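Local coordinates for protein vaginolysin (PDB 5IMY) that probably binds cholesterol in host-cell membranes and acts as a secreted pore-forming toxin that lyses the cells, at residues Lys99-Asp103 with Asn104-Leu108; Leu118-Leu122 with Pro123-Gly127; Gly449-Trp452 with Glu453-Thr457; Tyr459-Ser462 with Asp463-Leu466. All blocks are in the same frame, centred on the assembly; numbering follows the deposited sequence.

Interaction 1: residues Lys99-Asp103 with Asn104-Leu108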
loop_
_atom_site.group_PDB
_atom_site.type_symbol
_atom_site.label_atom_id
_atom_site.label_comp_id
_atom_site.label_asym_id
_atom_site.label_seq_id
_atom_site.Cartn_x
_atom_site.Cartn_y
_atom_site.Cartn_z
ATOM N N LYS A 99 17.362 21.359 32.589
ATOM C CA LYS A 99 16.830 21.777 31.296
ATOM C C LYS A 99 17.915 22.383 30.416
ATOM O O LYS A 99 17.903 22.202 29.193
ATOM C CB LYS A 99 15.692 22.778 31.497
ATOM C CG LYS A 99 14.819 22.974 30.270
ATOM C CD LYS A 99 14.120 24.324 30.292
ATOM C CE LYS A 99 13.168 24.483 29.115
ATOM N NZ LYS A 99 13.834 25.049 27.905
ATOM N N ASN A 100 18.859 23.110 31.016
ATOM C CA ASN A 100 19.920 23.734 30.234
ATOM C C ASN A 100 20.741 22.687 29.494
ATOM O O ASN A 100 21.003 22.821 28.293
ATOM C CB ASN A 100 20.812 24.578 31.145
ATOM C CG ASN A 100 20.159 25.885 31.554
ATOM O OD1 ASN A 100 19.355 26.450 30.811
ATOM N ND2 ASN A 100 20.504 26.372 32.739
ATOM N N LEU A 101 21.161 21.633 30.198
ATOM C CA LEU A 101 21.912 20.566 29.544
ATOM C C LEU A 101 21.100 19.940 28.418
ATOM O O LEU A 101 21.634 19.660 27.339
ATOM C CB LEU A 101 22.318 19.505 30.568
ATOM C CG LEU A 101 23.067 18.286 30.018
ATOM C CD1 LEU A 101 24.317 18.696 29.252
ATOM C CD2 LEU A 101 23.428 17.341 31.148
ATOM N N MET A 102 19.803 19.721 28.647
ATOM C CA MET A 102 18.952 19.155 27.608
ATOM C C MET A 102 18.867 20.072 26.396
ATOM O O MET A 102 18.667 19.596 25.273
ATOM C CB MET A 102 17.557 18.878 28.168
ATOM C CG MET A 102 17.522 17.725 29.157
ATOM S SD MET A 102 15.857 17.175 29.575
ATOM C CE MET A 102 15.302 18.503 30.639
ATOM N N ASP A 103 19.018 21.378 26.598
ATOM C CA ASP A 103 19.038 22.334 25.499
ATOM C C ASP A 103 20.434 22.542 24.926
ATOM O O ASP A 103 20.600 23.355 24.011
ATOM C CB ASP A 103 18.464 23.677 25.961
ATOM C CG ASP A 103 16.986 23.595 26.293
ATOM O OD1 ASP A 103 16.340 22.602 25.896
ATOM O OD2 ASP A 103 16.470 24.526 26.945
ATOM N N ASN A 104 21.436 21.826 25.441
ATOM C CA ASN A 104 22.817 21.930 24.980
ATOM C C ASN A 104 23.446 23.270 25.350
ATOM O O ASN A 104 24.359 23.746 24.671
ATOM C CB ASN A 104 22.919 21.698 23.468
ATOM C CG ASN A 104 24.196 20.977 23.073
ATOM O OD1 ASN A 104 24.799 20.271 23.881
ATOM N ND2 ASN A 104 24.611 21.149 21.825
ATOM N N MET A 105 22.964 23.886 26.427
ATOM C CA MET A 105 23.549 25.110 26.976
ATOM C C MET A 105 23.802 24.917 28.465
ATOM O O MET A 105 23.282 25.659 29.304
ATOM C CB MET A 105 22.634 26.308 26.726
ATOM C CG MET A 105 22.651 26.814 25.295
ATOM S SD MET A 105 24.292 27.332 24.752
ATOM C CE MET A 105 24.701 28.567 25.986
ATOM N N PRO A 106 24.612 23.926 28.829
ATOM C CA PRO A 106 24.778 23.602 30.248
ATOM C C PRO A 106 25.406 24.753 31.017
ATOM O O PRO A 106 26.236 25.502 30.498
ATOM C CB PRO A 106 25.694 22.374 30.226
ATOM C CG PRO A 106 26.462 22.502 28.954
ATOM C CD PRO A 106 25.524 23.147 27.973
ATOM N N SER A 107 24.986 24.890 32.271
ATOM C CA SER A 107 25.551 25.866 33.190
ATOM C C SER A 107 26.412 25.145 34.216
ATOM O O SER A 107 26.054 24.063 34.692
ATOM C CB SER A 107 24.453 26.666 33.895
ATOM O OG SER A 107 23.604 25.815 34.646
ATOM N N LEU A 108 27.548 25.748 34.548
ATOM C CA LEU A 108 28.482 25.126 35.471
ATOM C C LEU A 108 27.925 25.135 36.891
ATOM O O LEU A 108 27.059 25.939 37.249
ATOM C CB LEU A 108 29.826 25.851 35.441
ATOM C CG LEU A 108 30.524 25.904 34.083
ATOM C CD1 LEU A 108 31.641 26.933 34.095
ATOM C CD2 LEU A 108 31.063 24.533 33.714
#
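Met105 N and Asn104 N both reach back into the last turn of helix 99-102, and their two hydrogen bonds close it. Met105 N gives its hydrogen to Asn100 O over 2.9 Å, fairly straight at 160°. Asn104 N makes the shorter loop, 2.9 Å to Leu101 O. With Asn104 at a positive phi of 69°, the first residue to leave helical geometry, this is a Schellman motif. It ends the helix and starts the loop that leads to strand 116-120. Beside these bonds, Asn100 CB lies 3.3 Å from Met105 O, with CG turned beside its own backbone N (chi1 -75°). That places ND2 alongside Ser107, but Ser107 OG is 3.7 Å from Asn100 ND2 and no bond forms. Leu101 sends its CD1 branch to Pro106 CB at 4.0 Å, the two side chains crossing at a slant; both are buried, and each also rests on Tyr350 of strand 347-354. On the side of the helix turned away from 104-108, Lys99 NZ makes a 2.9 Å salt bridge to Asp103 OD2, one turn along, using the syn lone pair of the carboxylate. The side chain of Asn104 is buried and held from outside: its OD1 bonds to Tyr350 OH and its ND2 to Ser80 O, with a weak hydrogen bond from ND2 to Asp187 OD2. Asn85 ND2 takes up the backbone oxygen of Asn104, while Pro106 and Ser107 pack against Phe95 and Arg96 of strand 94-96.

Interaction 2: residues Leu118-Leu122 with Pro123-Gly127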
loop_
_atom_site.group_PDB
_atom_site.type_symbol
_atom_site.label_atom_id
_atom_site.label_comp_id
_atom_site.label_asym_id
_atom_site.label_seq_id
_atom_site.Cartn_x
_atom_site.Cartn_y
_atom_site.Cartn_z
ATOM N N LEU A 118 43.670 14.522 33.333
ATOM C CA LEU A 118 43.162 14.306 31.989
ATOM C C LEU A 118 44.081 13.358 31.233
ATOM O O LEU A 118 45.270 13.231 31.537
ATOM C CB LEU A 118 43.052 15.628 31.229
ATOM C CG LEU A 118 42.404 16.780 31.994
ATOM C CD1 LEU A 118 42.338 18.012 31.114
ATOM C CD2 LEU A 118 41.021 16.390 32.490
ATOM N N SER A 119 43.517 12.694 30.229
ATOM C CA SER A 119 44.290 11.813 29.371
ATOM C C SER A 119 43.826 11.966 27.932
ATOM O O SER A 119 42.652 12.234 27.664
ATOM C CB SER A 119 44.162 10.348 29.787
ATOM O OG SER A 119 44.705 9.527 28.777
ATOM N N VAL A 120 44.766 11.779 27.010
ATOM C CA VAL A 120 44.504 11.860 25.580
ATOM C C VAL A 120 44.907 10.535 24.951
ATOM O O VAL A 120 45.944 9.959 25.300
ATOM C CB VAL A 120 45.260 13.039 24.931
ATOM C CG1 VAL A 120 46.769 12.829 25.006
ATOM C CG2 VAL A 120 44.806 13.241 23.497
ATOM N N ASP A 121 44.080 10.050 24.027
ATOM C CA ASP A 121 44.240 8.716 23.452
ATOM C C ASP A 121 45.035 8.728 22.154
ATOM O O ASP A 121 44.690 8.019 21.204
ATOM C CB ASP A 121 42.863 8.096 23.236
ATOM C CG ASP A 121 42.034 8.853 22.219
ATOM O OD1 ASP A 121 42.402 9.995 21.873
ATOM O OD2 ASP A 121 41.007 8.305 21.764
ATOM N N LEU A 122 46.115 9.509 22.087
ATOM C CA LEU A 122 46.891 9.607 20.857
ATOM C C LEU A 122 47.919 8.479 20.777
ATOM O O LEU A 122 48.495 8.090 21.798
ATOM C CB LEU A 122 47.603 10.954 20.780
ATOM C CG LEU A 122 46.698 12.142 20.449
ATOM C CD1 LEU A 122 47.406 13.460 20.717
ATOM C CD2 LEU A 122 46.242 12.071 19.001
ATOM N N PRO A 123 48.178 7.940 19.585
ATOM C CA PRO A 123 49.136 6.838 19.477
ATOM C C PRO A 123 50.558 7.311 19.727
ATOM O O PRO A 123 50.902 8.474 19.504
ATOM C CB PRO A 123 48.954 6.349 18.037
ATOM C CG PRO A 123 48.527 7.555 17.303
ATOM C CD PRO A 123 47.687 8.364 18.263
ATOM N N GLY A 124 51.389 6.381 20.178
ATOM C CA GLY A 124 52.699 6.717 20.695
ATOM C C GLY A 124 52.655 6.744 22.206
ATOM O O GLY A 124 51.954 5.937 22.824
ATOM N N PHE A 125 53.388 7.673 22.817
ATOM C CA PHE A 125 53.305 7.897 24.257
ATOM C C PHE A 125 53.750 6.683 25.063
ATOM O O PHE A 125 53.768 5.554 24.557
ATOM C CB PHE A 125 51.873 8.270 24.662
ATOM C CG PHE A 125 51.549 9.732 24.509
ATOM C CD1 PHE A 125 52.438 10.705 24.930
ATOM C CD2 PHE A 125 50.346 10.129 23.949
ATOM C CE1 PHE A 125 52.139 12.044 24.793
ATOM C CE2 PHE A 125 50.040 11.469 23.810
ATOM C CZ PHE A 125 50.939 12.427 24.233
ATOM N N HIS A 126 54.112 6.918 26.321
ATOM C CA HIS A 126 54.342 5.861 27.288
ATOM C C HIS A 126 53.381 6.039 28.456
ATOM O O HIS A 126 52.703 7.062 28.580
ATOM C CB HIS A 126 55.794 5.861 27.788
ATOM C CG HIS A 126 56.812 5.939 26.692
ATOM N ND1 HIS A 126 57.230 7.135 26.152
ATOM C CD2 HIS A 126 57.493 4.971 26.035
ATOM C CE1 HIS A 126 58.127 6.901 25.210
ATOM N NE2 HIS A 126 58.303 5.596 25.118
ATOM N N GLY A 127 53.321 5.026 29.316
ATOM C CA GLY A 127 52.518 5.125 30.518
ATOM C C GLY A 127 52.835 6.391 31.285
ATOM O O GLY A 127 54.005 6.686 31.547
#
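The loop that joins strand 116-120 to its antiparallel partner 131-134 curls back on itself, laying Phe125 against Val120 and Leu122. The ring does this with one side: Phe125 CE2 is 3.7 Å from Val120 CG1. On the same side, Phe125 CE2 lies 3.9 Å from Leu122 CB. Val120 and Phe125 cross at about a right angle, the methyl group coming at the ring obliquely. Val120 CG1 sits between its own backbone N and carbonyl carbon (chi1 65°), which puts this branch next to the ring. The neighbouring ring atom, Phe125 CD2, lies 3.5 Å from Leu122 O, so the carbonyl oxygen meets the ring at its edge, near the ring plane, where the aromatic hydrogens carry slight positive charge. No hydrogen bond links the two halves of the bend; apolar packing and backbone shape do the work. Leu122 CB also packs on its neighbour's ring, 3.6 Å from Pro123 CD. The chain then passes through Gly124 with phi 100°, a backbone shape that a side chain would jam against the carbonyl of Pro123, and Phe125 follows, likewise with positive phi. Those two steps turn the side chain of Phe125 back toward 118-122. Helix 139-158 closes the cluster: the Trp153 and Phe125 rings meet with their planes about 50° apart, Trp153 touches Leu122 and bonds through NE1 to Pro123 O, while Leu149 packs on Val120. Strand 208-223 lies along the start of the bend, where Tyr219 touches Val120, Asp121 and Leu122, and Asp121 OD1 accepts a bond from Thr220 N.

Interaction 3: residues Gly449-Trp452 with Glu453-Thr457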
loop_
_atom_site.group_PDB
_atom_site.type_symbol
_atom_site.label_atom_id
_atom_site.label_comp_id
_atom_site.label_asym_id
_atom_site.label_seq_id
_atom_site.Cartn_x
_atom_site.Cartn_y
_atom_site.Cartn_z
ATOM N N GLY A 449 -1.894 -20.576 -43.267
ATOM C CA GLY A 449 -2.654 -21.583 -43.980
ATOM C C GLY A 449 -4.143 -21.311 -43.981
ATOM O O GLY A 449 -4.589 -20.235 -44.390
ATOM N N LEU A 450 -4.921 -22.283 -43.520
ATOM C CA LEU A 450 -6.372 -22.199 -43.515
ATOM C C LEU A 450 -6.882 -21.894 -42.111
ATOM O O LEU A 450 -6.182 -22.085 -41.113
ATOM C CB LEU A 450 -6.983 -23.507 -44.025
ATOM C CG LEU A 450 -6.306 -24.106 -45.263
ATOM C CD1 LEU A 450 -6.889 -25.473 -45.589
ATOM C CD2 LEU A 450 -6.425 -23.168 -46.458
ATOM N N VAL A 451 -8.123 -21.412 -42.044
ATOM C CA VAL A 451 -8.749 -21.126 -40.754
ATOM C C VAL A 451 -9.120 -22.447 -40.095
ATOM O O VAL A 451 -10.131 -23.065 -40.441
ATOM C CB VAL A 451 -9.982 -20.206 -40.868
ATOM C CG1 VAL A 451 -9.588 -18.760 -40.595
ATOM C CG2 VAL A 451 -10.687 -20.335 -42.219
ATOM N N TRP A 452 -8.297 -22.855 -39.128
ATOM C CA TRP A 452 -8.364 -24.099 -38.363
ATOM C C TRP A 452 -6.935 -24.617 -38.276
ATOM O O TRP A 452 -6.581 -25.334 -37.335
ATOM C CB TRP A 452 -9.312 -25.156 -38.960
ATOM C CG TRP A 452 -8.898 -25.789 -40.274
ATOM C CD1 TRP A 452 -9.475 -25.596 -41.498
ATOM C CD2 TRP A 452 -7.846 -26.743 -40.476
ATOM N NE1 TRP A 452 -8.840 -26.359 -42.448
ATOM C CE2 TRP A 452 -7.835 -27.070 -41.846
ATOM C CE3 TRP A 452 -6.907 -27.345 -39.634
ATOM C CZ2 TRP A 452 -6.924 -27.968 -42.390
ATOM C CZ3 TRP A 452 -6.004 -28.229 -40.175
ATOM C CH2 TRP A 452 -6.019 -28.536 -41.541
ATOM N N GLU A 453 -6.106 -24.251 -39.263
ATOM C CA GLU A 453 -4.668 -24.462 -39.178
ATOM C C GLU A 453 -4.052 -23.436 -38.228
ATOM O O GLU A 453 -4.471 -22.276 -38.215
ATOM C CB GLU A 453 -4.019 -24.342 -40.558
ATOM C CG GLU A 453 -3.611 -25.667 -41.179
ATOM C CD GLU A 453 -2.889 -25.493 -42.503
ATOM O OE1 GLU A 453 -3.356 -24.688 -43.336
ATOM O OE2 GLU A 453 -1.851 -26.156 -42.705
ATOM N N PRO A 454 -3.061 -23.824 -37.427
ATOM C CA PRO A 454 -2.498 -22.878 -36.456
ATOM C C PRO A 454 -1.731 -21.749 -37.129
ATOM O O PRO A 454 -1.017 -21.953 -38.114
ATOM C CB PRO A 454 -1.572 -23.753 -35.602
ATOM C CG PRO A 454 -1.241 -24.918 -36.465
ATOM C CD PRO A 454 -2.448 -25.159 -37.318
ATOM N N TRP A 455 -1.895 -20.547 -36.581
ATOM C CA TRP A 455 -1.109 -19.396 -37.000
ATOM C C TRP A 455 0.378 -19.648 -36.754
ATOM O O TRP A 455 0.769 -20.444 -35.896
ATOM C CB TRP A 455 -1.554 -18.148 -36.237
ATOM C CG TRP A 455 -2.551 -17.271 -36.947
ATOM C CD1 TRP A 455 -2.391 -15.957 -37.272
ATOM C CD2 TRP A 455 -3.859 -17.639 -37.405
ATOM N NE1 TRP A 455 -3.511 -15.481 -37.904
ATOM C CE2 TRP A 455 -4.428 -16.493 -38.000
ATOM C CE3 TRP A 455 -4.603 -18.822 -37.373
ATOM C CZ2 TRP A 455 -5.704 -16.497 -38.558
ATOM C CZ3 TRP A 455 -5.872 -18.822 -37.929
ATOM C CH2 TRP A 455 -6.408 -17.669 -38.513
ATOM N N ARG A 456 1.213 -18.944 -37.515
ATOM C CA ARG A 456 2.665 -19.056 -37.409
ATOM C C ARG A 456 3.193 -17.912 -36.553
ATOM O O ARG A 456 2.963 -16.740 -36.870
ATOM C CB ARG A 456 3.314 -19.034 -38.791
ATOM C CG ARG A 456 4.810 -18.771 -38.771
ATOM C CD ARG A 456 5.414 -18.974 -40.145
ATOM N NE ARG A 456 6.800 -18.521 -40.210
ATOM C CZ ARG A 456 7.599 -18.708 -41.255
ATOM N NH1 ARG A 456 7.154 -19.347 -42.330
ATOM N NH2 ARG A 456 8.846 -18.260 -41.225
ATOM N N THR A 457 3.918 -18.251 -35.489
ATOM C CA THR A 457 4.319 -17.268 -34.490
ATOM C C THR A 457 5.497 -16.445 -34.994
ATOM O O THR A 457 6.576 -16.984 -35.262
ATOM C CB THR A 457 4.680 -17.956 -33.175
ATOM O OG1 THR A 457 3.537 -18.651 -32.666
ATOM C CG2 THR A 457 5.146 -16.930 -32.140
#
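Gly449 comes within reach of Glu453 first: its CA lies 3.2 Å from Glu453 OE1, and the close approach is possible because Gly449 has no side chain on the side facing Glu453. Leu450 is gripped twice. Leu450 N donates to Glu453 OE1 over 2.9 Å, meeting the carboxylate on the anti side and slightly out of its plane. Leu450 O accepts from Glu453 N at 2.8 Å, bent to 136°, which closes a beta turn from Leu450 to Glu453. Because the Glu453 chain is extended beyond CG (chi2 -176°), its carboxylate reaches back across the turn, one residue thus bracing the bend with both main chain and side chain. The Leu450 side chain crosses that of Glu453 at a slant, Leu450 CG 3.6 Å from Glu453 OE1. This bend belongs to the tryptophan-rich undecapeptide of cholesterol-dependent cytolysins, the loop at the tip of the C-terminal beta sandwich that, in relatives, takes part in membrane binding. Val451 points the same way as Trp455, and its CG1 methyl touches the ring edge at CH2, 4.0 Å away and near the ring plane. Trp452 folds back over Glu453, and the methylene carbon Glu453 CG sits over one face of its six-membered ring, 3.9 Å from the centroid, in a CH-pi contact. The CG of Trp452 lies between its backbone N and carbonyl carbon (chi1 69°), which sets the ring beside the backbone N of Glu453. Trp455 also makes a cation-pi contact with Arg393 and packs on Tyr422 and Val445, and Arg456 NH1 bonds to Leu479 O.

Interaction 4: residues Tyr459-Ser462 with Asp463-Leu466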
loop_
_atom_site.group_PDB
_atom_site.type_symbol
_atom_site.label_atom_id
_atom_site.label_comp_id
_atom_site.label_asym_id
_atom_site.label_seq_id
_atom_site.Cartn_x
_atom_site.Cartn_y
_atom_site.Cartn_z
ATOM N N TYR A 459 7.701 -13.262 -33.452
ATOM C CA TYR A 459 7.948 -12.438 -32.273
ATOM C C TYR A 459 7.074 -12.825 -31.084
ATOM O O TYR A 459 5.908 -12.426 -31.007
ATOM C CB TYR A 459 7.717 -10.964 -32.619
ATOM C CG TYR A 459 8.019 -10.015 -31.484
ATOM C CD1 TYR A 459 9.264 -9.414 -31.372
ATOM C CD2 TYR A 459 7.060 -9.720 -30.524
ATOM C CE1 TYR A 459 9.545 -8.546 -30.338
ATOM C CE2 TYR A 459 7.331 -8.858 -29.485
ATOM C CZ TYR A 459 8.574 -8.273 -29.397
ATOM O OH TYR A 459 8.840 -7.411 -28.361
ATOM N N ASP A 460 7.631 -13.583 -30.141
ATOM C CA ASP A 460 6.956 -13.904 -28.884
ATOM C C ASP A 460 7.898 -13.537 -27.746
ATOM O O ASP A 460 8.938 -14.180 -27.568
ATOM C CB ASP A 460 6.571 -15.383 -28.820
ATOM C CG ASP A 460 5.682 -15.704 -27.632
ATOM O OD1 ASP A 460 5.515 -14.831 -26.756
ATOM O OD2 ASP A 460 5.155 -16.835 -27.573
ATOM N N ARG A 461 7.538 -12.511 -26.977
ATOM C CA ARG A 461 8.387 -12.023 -25.898
ATOM C C ARG A 461 7.540 -11.689 -24.680
ATOM O O ARG A 461 6.393 -11.248 -24.797
ATOM C CB ARG A 461 9.194 -10.794 -26.337
ATOM C CG ARG A 461 10.665 -11.102 -26.568
ATOM C CD ARG A 461 11.321 -10.130 -27.534
ATOM N NE ARG A 461 11.889 -8.965 -26.862
ATOM C CZ ARG A 461 13.034 -8.974 -26.187
ATOM N NH1 ARG A 461 13.737 -10.095 -26.077
ATOM N NH2 ARG A 461 13.476 -7.864 -25.614
ATOM N N SER A 462 8.129 -11.901 -23.504
ATOM C CA SER A 462 7.440 -11.729 -22.234
ATOM C C SER A 462 8.378 -11.060 -21.241
ATOM O O SER A 462 9.566 -10.860 -21.511
ATOM C CB SER A 462 6.958 -13.073 -21.676
ATOM O OG SER A 462 8.054 -13.937 -21.430
ATOM N N ASP A 463 7.823 -10.712 -20.076
ATOM C CA ASP A 463 8.590 -10.144 -18.973
ATOM C C ASP A 463 9.592 -9.100 -19.453
ATOM O O ASP A 463 10.727 -9.060 -18.969
ATOM C CB ASP A 463 9.319 -11.254 -18.209
ATOM C CG ASP A 463 8.418 -11.977 -17.229
ATOM O OD1 ASP A 463 7.677 -11.297 -16.488
ATOM O OD2 ASP A 463 8.451 -13.226 -17.198
ATOM N N LEU A 464 9.177 -8.227 -20.421
ATOM C CA LEU A 464 10.156 -7.280 -20.934
ATOM C C LEU A 464 9.910 -5.888 -20.360
ATOM O O LEU A 464 8.756 -5.489 -20.164
ATOM C CB LEU A 464 10.124 -7.229 -22.464
ATOM C CG LEU A 464 9.038 -6.467 -23.226
ATOM C CD1 LEU A 464 9.394 -6.469 -24.705
ATOM C CD2 LEU A 464 7.658 -7.063 -23.024
ATOM N N PRO A 465 10.982 -5.140 -20.092
ATOM C CA PRO A 465 10.848 -3.902 -19.316
ATOM C C PRO A 465 9.926 -2.896 -19.989
ATOM O O PRO A 465 9.632 -2.977 -21.183
ATOM C CB PRO A 465 12.285 -3.374 -19.243
ATOM C CG PRO A 465 12.963 -3.964 -20.432
ATOM C CD PRO A 465 12.350 -5.319 -20.608
ATOM N N LEU A 466 9.473 -1.930 -19.192
ATOM C CA LEU A 466 8.656 -0.828 -19.684
ATOM C C LEU A 466 9.571 0.356 -19.962
ATOM O O LEU A 466 10.130 0.950 -19.035
ATOM C CB LEU A 466 7.570 -0.446 -18.683
ATOM C CG LEU A 466 6.279 0.021 -19.357
ATOM C CD1 LEU A 466 5.180 -0.938 -19.004
ATOM C CD2 LEU A 466 5.904 1.445 -18.971
#
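Tyr459 and Leu464 approach from opposite directions, the phenol oxygen against a methyl: Tyr459 OH is 3.8 Å from Leu464 CD1. Arg461 comes at that methyl across the line of the leucine, at about a right angle, with Arg461 NE 4.1 Å from Leu464 CD1 and the guanidinium neither flat on it nor edge-on. The same guanidinium has Tyr459 OH at its edge, in its plane. Leu464 CD1 is therefore touched by two polar groups that share an outside partner. Glu485 OE2 is hydrogen-bonded to Tyr459 OH, and Glu485 OE1 faces Arg461 NE in a long, weak ion pair. Two torsions set this up. Tyr459 CG lies opposite its backbone N (chi1 -177°), stretching the ring along toward the leucine, while the Arg461 chain bends at chi3 (90°), which brings NE to Leu464 CD1. The backbone supplies the rest: at Asp463 phi is positive, 43°, and the chain turns a corner there that throws Leu464 back toward the strand. Asp463 CB is 3.3 Å from Ser462 O, and Leu464 CB is 3.8 Å from that oxygen. Buried Leu464 packs on Leu440 of the neighbouring strand and on Arg470 beyond the corner. A corner of this kind is one way in which a beta sandwich passes its chain from one sheet to the other, here from outer strand 460-464 to strand 469-475.

From the N terminus, interaction 1 ends helix 99-102 and sends the chain toward strand 116-120, where interaction 2 begins the loop to strand 131-134; their centres are about 30 Å apart and they do not touch. Both lie in the N-terminal cytolysin region. Much later, at the other end of the elongated molecule, interaction 3 bends the loop between strands 440-443 and 460-464, with its centre about 85 Å from that of interaction 1. Interaction 4 follows almost at once, about 23 Å on between centres, and turns the chain out of strand 460-464. All four stand in series: none nests within or crosses another.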